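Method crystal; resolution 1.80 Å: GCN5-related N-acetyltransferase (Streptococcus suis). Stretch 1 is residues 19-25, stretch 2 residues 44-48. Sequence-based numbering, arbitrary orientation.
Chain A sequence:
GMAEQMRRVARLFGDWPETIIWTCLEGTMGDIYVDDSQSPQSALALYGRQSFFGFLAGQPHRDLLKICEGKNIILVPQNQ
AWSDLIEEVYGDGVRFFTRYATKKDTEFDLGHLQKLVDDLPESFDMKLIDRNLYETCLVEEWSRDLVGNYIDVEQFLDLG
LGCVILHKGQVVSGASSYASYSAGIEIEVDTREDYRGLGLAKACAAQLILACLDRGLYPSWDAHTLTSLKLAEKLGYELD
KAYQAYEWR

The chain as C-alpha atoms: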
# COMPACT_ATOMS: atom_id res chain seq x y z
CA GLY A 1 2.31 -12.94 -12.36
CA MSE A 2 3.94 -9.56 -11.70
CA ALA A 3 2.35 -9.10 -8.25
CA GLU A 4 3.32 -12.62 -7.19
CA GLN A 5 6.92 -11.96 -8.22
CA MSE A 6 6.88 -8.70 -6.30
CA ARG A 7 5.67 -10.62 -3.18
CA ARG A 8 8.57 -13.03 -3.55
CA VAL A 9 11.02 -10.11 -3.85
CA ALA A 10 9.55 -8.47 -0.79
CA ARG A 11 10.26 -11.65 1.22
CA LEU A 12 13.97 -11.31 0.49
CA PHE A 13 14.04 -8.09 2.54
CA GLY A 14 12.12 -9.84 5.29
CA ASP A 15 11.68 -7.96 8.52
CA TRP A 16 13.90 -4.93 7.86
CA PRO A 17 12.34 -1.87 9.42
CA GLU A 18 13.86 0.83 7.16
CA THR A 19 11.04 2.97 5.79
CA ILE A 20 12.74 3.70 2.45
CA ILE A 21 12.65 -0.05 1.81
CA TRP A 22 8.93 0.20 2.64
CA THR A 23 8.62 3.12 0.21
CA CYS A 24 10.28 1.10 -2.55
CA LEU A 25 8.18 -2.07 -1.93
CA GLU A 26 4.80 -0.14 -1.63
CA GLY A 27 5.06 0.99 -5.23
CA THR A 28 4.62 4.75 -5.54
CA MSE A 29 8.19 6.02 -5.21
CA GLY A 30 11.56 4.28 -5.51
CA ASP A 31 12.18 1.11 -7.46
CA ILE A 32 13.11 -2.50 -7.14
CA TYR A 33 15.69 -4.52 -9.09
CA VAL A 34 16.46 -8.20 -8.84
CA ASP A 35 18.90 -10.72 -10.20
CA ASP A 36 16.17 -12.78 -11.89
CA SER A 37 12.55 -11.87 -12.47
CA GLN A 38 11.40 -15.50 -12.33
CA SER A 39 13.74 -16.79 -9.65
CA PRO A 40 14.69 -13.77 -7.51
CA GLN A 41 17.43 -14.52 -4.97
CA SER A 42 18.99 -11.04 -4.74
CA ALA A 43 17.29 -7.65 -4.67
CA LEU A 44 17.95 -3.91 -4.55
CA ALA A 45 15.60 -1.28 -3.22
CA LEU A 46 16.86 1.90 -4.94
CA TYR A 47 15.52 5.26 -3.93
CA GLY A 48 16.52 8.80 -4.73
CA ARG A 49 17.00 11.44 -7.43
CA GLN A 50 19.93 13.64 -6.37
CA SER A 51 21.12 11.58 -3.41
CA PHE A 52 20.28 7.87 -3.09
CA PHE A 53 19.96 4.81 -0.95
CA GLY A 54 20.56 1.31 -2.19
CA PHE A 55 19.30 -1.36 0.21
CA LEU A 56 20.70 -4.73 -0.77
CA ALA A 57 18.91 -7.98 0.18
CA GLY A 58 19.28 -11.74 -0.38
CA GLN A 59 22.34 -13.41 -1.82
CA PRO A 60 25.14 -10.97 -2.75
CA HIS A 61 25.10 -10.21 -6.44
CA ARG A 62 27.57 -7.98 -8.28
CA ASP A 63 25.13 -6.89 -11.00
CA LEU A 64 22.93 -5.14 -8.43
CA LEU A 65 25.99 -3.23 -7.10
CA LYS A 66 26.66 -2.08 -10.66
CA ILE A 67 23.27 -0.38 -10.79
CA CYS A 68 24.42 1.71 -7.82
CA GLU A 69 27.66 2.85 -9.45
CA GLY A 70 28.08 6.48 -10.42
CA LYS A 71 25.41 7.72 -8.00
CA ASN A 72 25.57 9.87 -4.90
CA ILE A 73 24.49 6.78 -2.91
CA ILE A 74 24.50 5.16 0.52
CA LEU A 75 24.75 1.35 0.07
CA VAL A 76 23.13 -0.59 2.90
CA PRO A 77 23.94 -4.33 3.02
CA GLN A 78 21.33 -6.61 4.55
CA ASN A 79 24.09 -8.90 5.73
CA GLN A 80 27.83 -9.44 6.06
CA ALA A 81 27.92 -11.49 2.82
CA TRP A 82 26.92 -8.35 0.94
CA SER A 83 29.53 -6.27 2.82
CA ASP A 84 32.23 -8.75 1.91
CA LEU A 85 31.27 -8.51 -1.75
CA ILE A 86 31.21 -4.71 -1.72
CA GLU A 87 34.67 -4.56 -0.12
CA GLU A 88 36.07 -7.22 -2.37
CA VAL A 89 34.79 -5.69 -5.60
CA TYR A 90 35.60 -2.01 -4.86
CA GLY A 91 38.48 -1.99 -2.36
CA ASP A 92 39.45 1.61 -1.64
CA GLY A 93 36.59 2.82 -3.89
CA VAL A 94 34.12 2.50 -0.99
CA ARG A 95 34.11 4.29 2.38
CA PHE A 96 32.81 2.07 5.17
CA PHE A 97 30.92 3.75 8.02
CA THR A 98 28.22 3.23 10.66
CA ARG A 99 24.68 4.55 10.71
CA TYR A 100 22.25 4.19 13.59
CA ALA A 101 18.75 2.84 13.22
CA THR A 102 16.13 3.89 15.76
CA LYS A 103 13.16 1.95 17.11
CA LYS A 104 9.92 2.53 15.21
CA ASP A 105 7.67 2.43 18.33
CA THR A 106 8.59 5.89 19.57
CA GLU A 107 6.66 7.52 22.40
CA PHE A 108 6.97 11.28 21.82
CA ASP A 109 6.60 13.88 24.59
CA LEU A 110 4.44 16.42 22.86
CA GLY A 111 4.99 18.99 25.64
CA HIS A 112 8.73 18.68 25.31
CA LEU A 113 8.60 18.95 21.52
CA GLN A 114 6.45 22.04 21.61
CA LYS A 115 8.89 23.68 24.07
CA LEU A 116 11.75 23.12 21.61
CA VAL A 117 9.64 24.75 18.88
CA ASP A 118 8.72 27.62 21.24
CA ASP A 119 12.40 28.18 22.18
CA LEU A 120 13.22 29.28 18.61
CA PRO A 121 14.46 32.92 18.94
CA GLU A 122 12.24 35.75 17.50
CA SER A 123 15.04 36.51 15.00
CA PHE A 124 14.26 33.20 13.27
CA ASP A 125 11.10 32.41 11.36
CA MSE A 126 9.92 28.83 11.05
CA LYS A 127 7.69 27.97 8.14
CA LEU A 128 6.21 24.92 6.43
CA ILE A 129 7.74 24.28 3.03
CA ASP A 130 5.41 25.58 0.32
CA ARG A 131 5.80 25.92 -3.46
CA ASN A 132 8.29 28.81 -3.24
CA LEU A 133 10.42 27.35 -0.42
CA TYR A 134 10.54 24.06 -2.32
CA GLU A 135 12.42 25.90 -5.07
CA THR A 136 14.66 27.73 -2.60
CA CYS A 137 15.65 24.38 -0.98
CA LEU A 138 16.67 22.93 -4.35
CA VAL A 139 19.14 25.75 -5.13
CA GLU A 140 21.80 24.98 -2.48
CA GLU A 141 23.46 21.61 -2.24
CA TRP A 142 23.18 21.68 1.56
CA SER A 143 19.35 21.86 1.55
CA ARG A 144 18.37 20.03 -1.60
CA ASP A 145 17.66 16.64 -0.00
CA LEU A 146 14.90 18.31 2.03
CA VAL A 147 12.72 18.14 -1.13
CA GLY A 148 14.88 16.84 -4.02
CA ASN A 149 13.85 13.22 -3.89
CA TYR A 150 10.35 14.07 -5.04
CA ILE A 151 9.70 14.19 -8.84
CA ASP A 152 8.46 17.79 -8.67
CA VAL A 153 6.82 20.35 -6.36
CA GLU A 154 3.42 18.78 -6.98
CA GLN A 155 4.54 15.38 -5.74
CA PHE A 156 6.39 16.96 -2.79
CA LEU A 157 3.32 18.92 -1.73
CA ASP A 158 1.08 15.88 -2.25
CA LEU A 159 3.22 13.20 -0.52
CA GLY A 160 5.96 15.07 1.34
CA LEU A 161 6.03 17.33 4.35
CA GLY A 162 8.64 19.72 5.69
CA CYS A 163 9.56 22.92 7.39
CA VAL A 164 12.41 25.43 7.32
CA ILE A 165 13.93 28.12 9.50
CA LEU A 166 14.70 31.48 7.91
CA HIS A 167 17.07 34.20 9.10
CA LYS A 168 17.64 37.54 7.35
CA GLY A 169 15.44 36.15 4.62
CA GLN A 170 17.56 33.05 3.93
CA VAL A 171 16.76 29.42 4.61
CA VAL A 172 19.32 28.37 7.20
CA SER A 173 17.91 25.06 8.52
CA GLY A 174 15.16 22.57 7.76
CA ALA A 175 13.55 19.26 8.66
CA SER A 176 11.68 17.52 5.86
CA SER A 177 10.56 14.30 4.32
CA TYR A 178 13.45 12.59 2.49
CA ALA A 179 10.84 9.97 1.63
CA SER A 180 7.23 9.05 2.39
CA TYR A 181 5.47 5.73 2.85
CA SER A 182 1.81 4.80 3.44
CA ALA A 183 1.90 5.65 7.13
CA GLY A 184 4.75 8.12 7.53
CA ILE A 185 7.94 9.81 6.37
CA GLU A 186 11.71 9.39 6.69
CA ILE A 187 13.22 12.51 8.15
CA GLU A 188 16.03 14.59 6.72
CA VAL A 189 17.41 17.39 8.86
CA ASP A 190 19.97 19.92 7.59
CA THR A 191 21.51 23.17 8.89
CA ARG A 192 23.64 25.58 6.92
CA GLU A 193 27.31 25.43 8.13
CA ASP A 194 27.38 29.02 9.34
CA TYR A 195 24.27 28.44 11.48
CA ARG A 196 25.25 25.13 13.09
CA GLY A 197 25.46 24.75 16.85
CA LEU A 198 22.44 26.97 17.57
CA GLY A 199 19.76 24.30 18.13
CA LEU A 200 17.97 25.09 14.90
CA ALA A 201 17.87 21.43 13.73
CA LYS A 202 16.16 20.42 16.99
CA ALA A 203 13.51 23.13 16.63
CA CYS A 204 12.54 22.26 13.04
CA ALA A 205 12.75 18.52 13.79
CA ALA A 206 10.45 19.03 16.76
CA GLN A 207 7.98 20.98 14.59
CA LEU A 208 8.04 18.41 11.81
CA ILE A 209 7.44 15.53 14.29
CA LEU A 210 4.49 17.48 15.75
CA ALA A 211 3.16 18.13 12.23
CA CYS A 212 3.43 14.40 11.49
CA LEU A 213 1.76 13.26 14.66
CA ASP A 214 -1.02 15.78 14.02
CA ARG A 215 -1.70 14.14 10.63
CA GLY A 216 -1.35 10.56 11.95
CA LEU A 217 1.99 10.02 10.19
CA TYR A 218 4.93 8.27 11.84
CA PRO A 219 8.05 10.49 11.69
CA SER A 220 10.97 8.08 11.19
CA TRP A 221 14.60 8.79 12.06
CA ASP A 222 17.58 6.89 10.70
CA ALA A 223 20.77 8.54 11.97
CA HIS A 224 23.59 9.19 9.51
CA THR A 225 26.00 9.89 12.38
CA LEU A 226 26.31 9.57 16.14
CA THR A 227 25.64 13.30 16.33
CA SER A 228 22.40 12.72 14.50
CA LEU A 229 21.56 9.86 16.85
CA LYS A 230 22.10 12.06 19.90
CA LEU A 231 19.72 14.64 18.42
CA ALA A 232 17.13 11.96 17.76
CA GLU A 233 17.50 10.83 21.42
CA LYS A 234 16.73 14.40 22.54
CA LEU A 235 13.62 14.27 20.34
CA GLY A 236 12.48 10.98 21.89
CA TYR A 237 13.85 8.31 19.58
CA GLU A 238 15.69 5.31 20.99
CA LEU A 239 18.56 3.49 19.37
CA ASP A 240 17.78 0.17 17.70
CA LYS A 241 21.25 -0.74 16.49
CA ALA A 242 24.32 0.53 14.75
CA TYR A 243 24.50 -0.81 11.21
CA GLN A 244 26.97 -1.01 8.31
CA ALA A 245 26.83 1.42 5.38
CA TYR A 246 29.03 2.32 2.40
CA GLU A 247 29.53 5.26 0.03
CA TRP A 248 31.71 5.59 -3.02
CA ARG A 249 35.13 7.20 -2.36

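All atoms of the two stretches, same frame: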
# COMPACT_ATOMS: atom_id res chain seq x y z
N THR A 19 12.23 2.53 6.51
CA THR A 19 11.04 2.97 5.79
C THR A 19 11.24 3.22 4.30
O THR A 19 10.30 3.15 3.55
CB THR A 19 10.34 4.19 6.46
OG1 THR A 19 10.98 5.41 6.09
CG2 THR A 19 10.26 4.01 8.01
N ILE A 20 12.47 3.48 3.87
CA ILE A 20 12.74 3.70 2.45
C ILE A 20 12.59 2.36 1.73
O ILE A 20 12.21 2.31 0.54
CB ILE A 20 14.12 4.32 2.24
CG1 ILE A 20 14.14 5.77 2.73
CG2 ILE A 20 14.58 4.23 0.72
CD1 ILE A 20 15.52 6.32 3.02
N ILE A 21 12.92 1.26 2.41
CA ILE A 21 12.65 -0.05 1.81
C ILE A 21 11.12 -0.16 1.68
O ILE A 21 10.58 -0.58 0.67
CB ILE A 21 13.21 -1.26 2.60
CG1 ILE A 21 14.72 -1.16 2.84
CG2 ILE A 21 12.85 -2.60 1.85
CD1 ILE A 21 15.25 -2.21 3.81
N TRP A 22 10.39 0.21 2.73
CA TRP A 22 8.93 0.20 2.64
C TRP A 22 8.43 1.06 1.47
O TRP A 22 7.53 0.65 0.72
CB TRP A 22 8.27 0.67 3.97
CG TRP A 22 8.72 -0.06 5.17
CD1 TRP A 22 9.38 -1.25 5.23
CD2 TRP A 22 8.45 0.31 6.53
NE1 TRP A 22 9.59 -1.61 6.54
CE2 TRP A 22 9.01 -0.68 7.36
CE3 TRP A 22 7.83 1.40 7.12
CZ2 TRP A 22 8.95 -0.62 8.74
CZ3 TRP A 22 7.77 1.46 8.50
CH2 TRP A 22 8.32 0.46 9.29
N THR A 23 8.99 2.26 1.31
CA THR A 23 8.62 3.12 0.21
C THR A 23 8.77 2.36 -1.12
O THR A 23 7.81 2.25 -1.92
CB THR A 23 9.49 4.36 0.22
OG1 THR A 23 9.12 5.15 1.38
CG2 THR A 23 9.34 5.26 -1.09
N CYS A 24 9.96 1.83 -1.30
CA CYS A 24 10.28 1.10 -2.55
C CYS A 24 9.37 -0.11 -2.82
O CYS A 24 8.90 -0.28 -3.94
CB CYS A 24 11.73 0.72 -2.56
SG CYS A 24 12.86 2.04 -2.61
N LEU A 25 9.10 -0.92 -1.79
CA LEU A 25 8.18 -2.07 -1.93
C LEU A 25 6.68 -1.72 -2.04
O LEU A 25 5.95 -2.51 -2.61
CB LEU A 25 8.40 -3.02 -0.77
CG LEU A 25 9.73 -3.75 -0.63
CD1 LEU A 25 9.78 -4.51 0.67
CD2 LEU A 25 10.02 -4.73 -1.85
N LEU A 44 17.50 -5.26 -4.79
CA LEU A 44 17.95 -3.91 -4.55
C LEU A 44 16.74 -2.99 -4.48
O LEU A 44 15.93 -2.95 -5.39
CB LEU A 44 18.85 -3.42 -5.69
CG LEU A 44 19.23 -1.93 -5.72
CD1 LEU A 44 20.15 -1.52 -4.55
CD2 LEU A 44 19.91 -1.61 -7.06
N ALA A 45 16.58 -2.33 -3.34
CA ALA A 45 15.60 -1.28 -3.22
C ALA A 45 16.41 0.01 -3.45
O ALA A 45 17.29 0.39 -2.64
CB ALA A 45 14.92 -1.32 -1.83
N LEU A 46 16.12 0.70 -4.55
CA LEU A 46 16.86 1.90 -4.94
C LEU A 46 15.94 3.09 -4.91
O LEU A 46 14.91 3.11 -5.58
CB LEU A 46 17.44 1.69 -6.34
CG LEU A 46 18.25 2.83 -6.95
CD1 LEU A 46 19.51 3.08 -6.17
CD2 LEU A 46 18.55 2.51 -8.45
N TYR A 47 16.32 4.08 -4.12
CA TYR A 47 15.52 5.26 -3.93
C TYR A 47 16.37 6.48 -4.02
O TYR A 47 17.47 6.48 -3.51
CB TYR A 47 14.88 5.25 -2.56
CG TYR A 47 14.08 6.50 -2.26
CD1 TYR A 47 12.74 6.57 -2.59
CD2 TYR A 47 14.66 7.61 -1.64
CE1 TYR A 47 12.00 7.72 -2.32
CE2 TYR A 47 13.92 8.78 -1.40
CZ TYR A 47 12.59 8.81 -1.72
OH TYR A 47 11.81 9.93 -1.44
N GLY A 48 15.84 7.52 -4.66
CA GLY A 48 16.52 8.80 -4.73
C GLY A 48 16.43 9.45 -6.09
O GLY A 48 15.85 8.88 -7.03

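The helix and the strand cross almost at right angles, their N-to-C directions 97° apart and their axes 7.9 Å apart at closest approach, and at the crossing Cys24 CA lies only 5.9 Å from Ala45 CA. No hydrogen bond crosses the contact. A total of 279 Å² is buried between the stretches, both sides summed, and most of the close contacts join apolar side chains. Within the helix, three backbone hydrogen bonds are made: Thr23 N donates to Thr19 O at 2.7 Å, Cys24 N to Ile20 O at 2.9 Å and Leu25 N to Ile21 O at 2.9 Å.

At Cys24 and Ala45, both CA-to-CB bonds point toward the opposing stretch, and Cys24 CB meets Ala45 CB at 3.9 Å; two short side chains suit so close a backbone approach. Ile21, directed sideways, reaches the same methyl more loosely, with Ile21 CG2 4.4 Å from Ala45 CB.

Strand alternation sets the second site. Ala45 and Tyr47 point toward the helix while Leu46, between them, points away, and its contribution here is a backbone contact, Leu46 O 3.8 Å from Cys24 SG. Tyr47 loses the most area, 76 Å². Ile20 points its CA-to-CB bond toward the strand, and its beta-branch methyl, Ile20 CG2, packs on Tyr47 CB at 3.4 Å, which suits a buried apolar place. Tyr47 CB is also 3.8 Å from Cys24 SG, which, with chi1 in m, extends the cysteine's contact from Ala45 to Tyr47. The tyrosine's t rotamer (chi1 177°) carries the ring alongside the helix toward Thr23, where Thr23 CG2 lies 3.8 Å from Tyr47 CE1; Ile20 CG2 and Thr23 CG2 both approach the ring obliquely.

Thr23 and Tyr47 suit this buried setting by dividing their chemistry: methyl and ring carbons meet across the interface, while Thr23 OG1 and Tyr47 OH are hydrogen-bonded elsewhere in the structure.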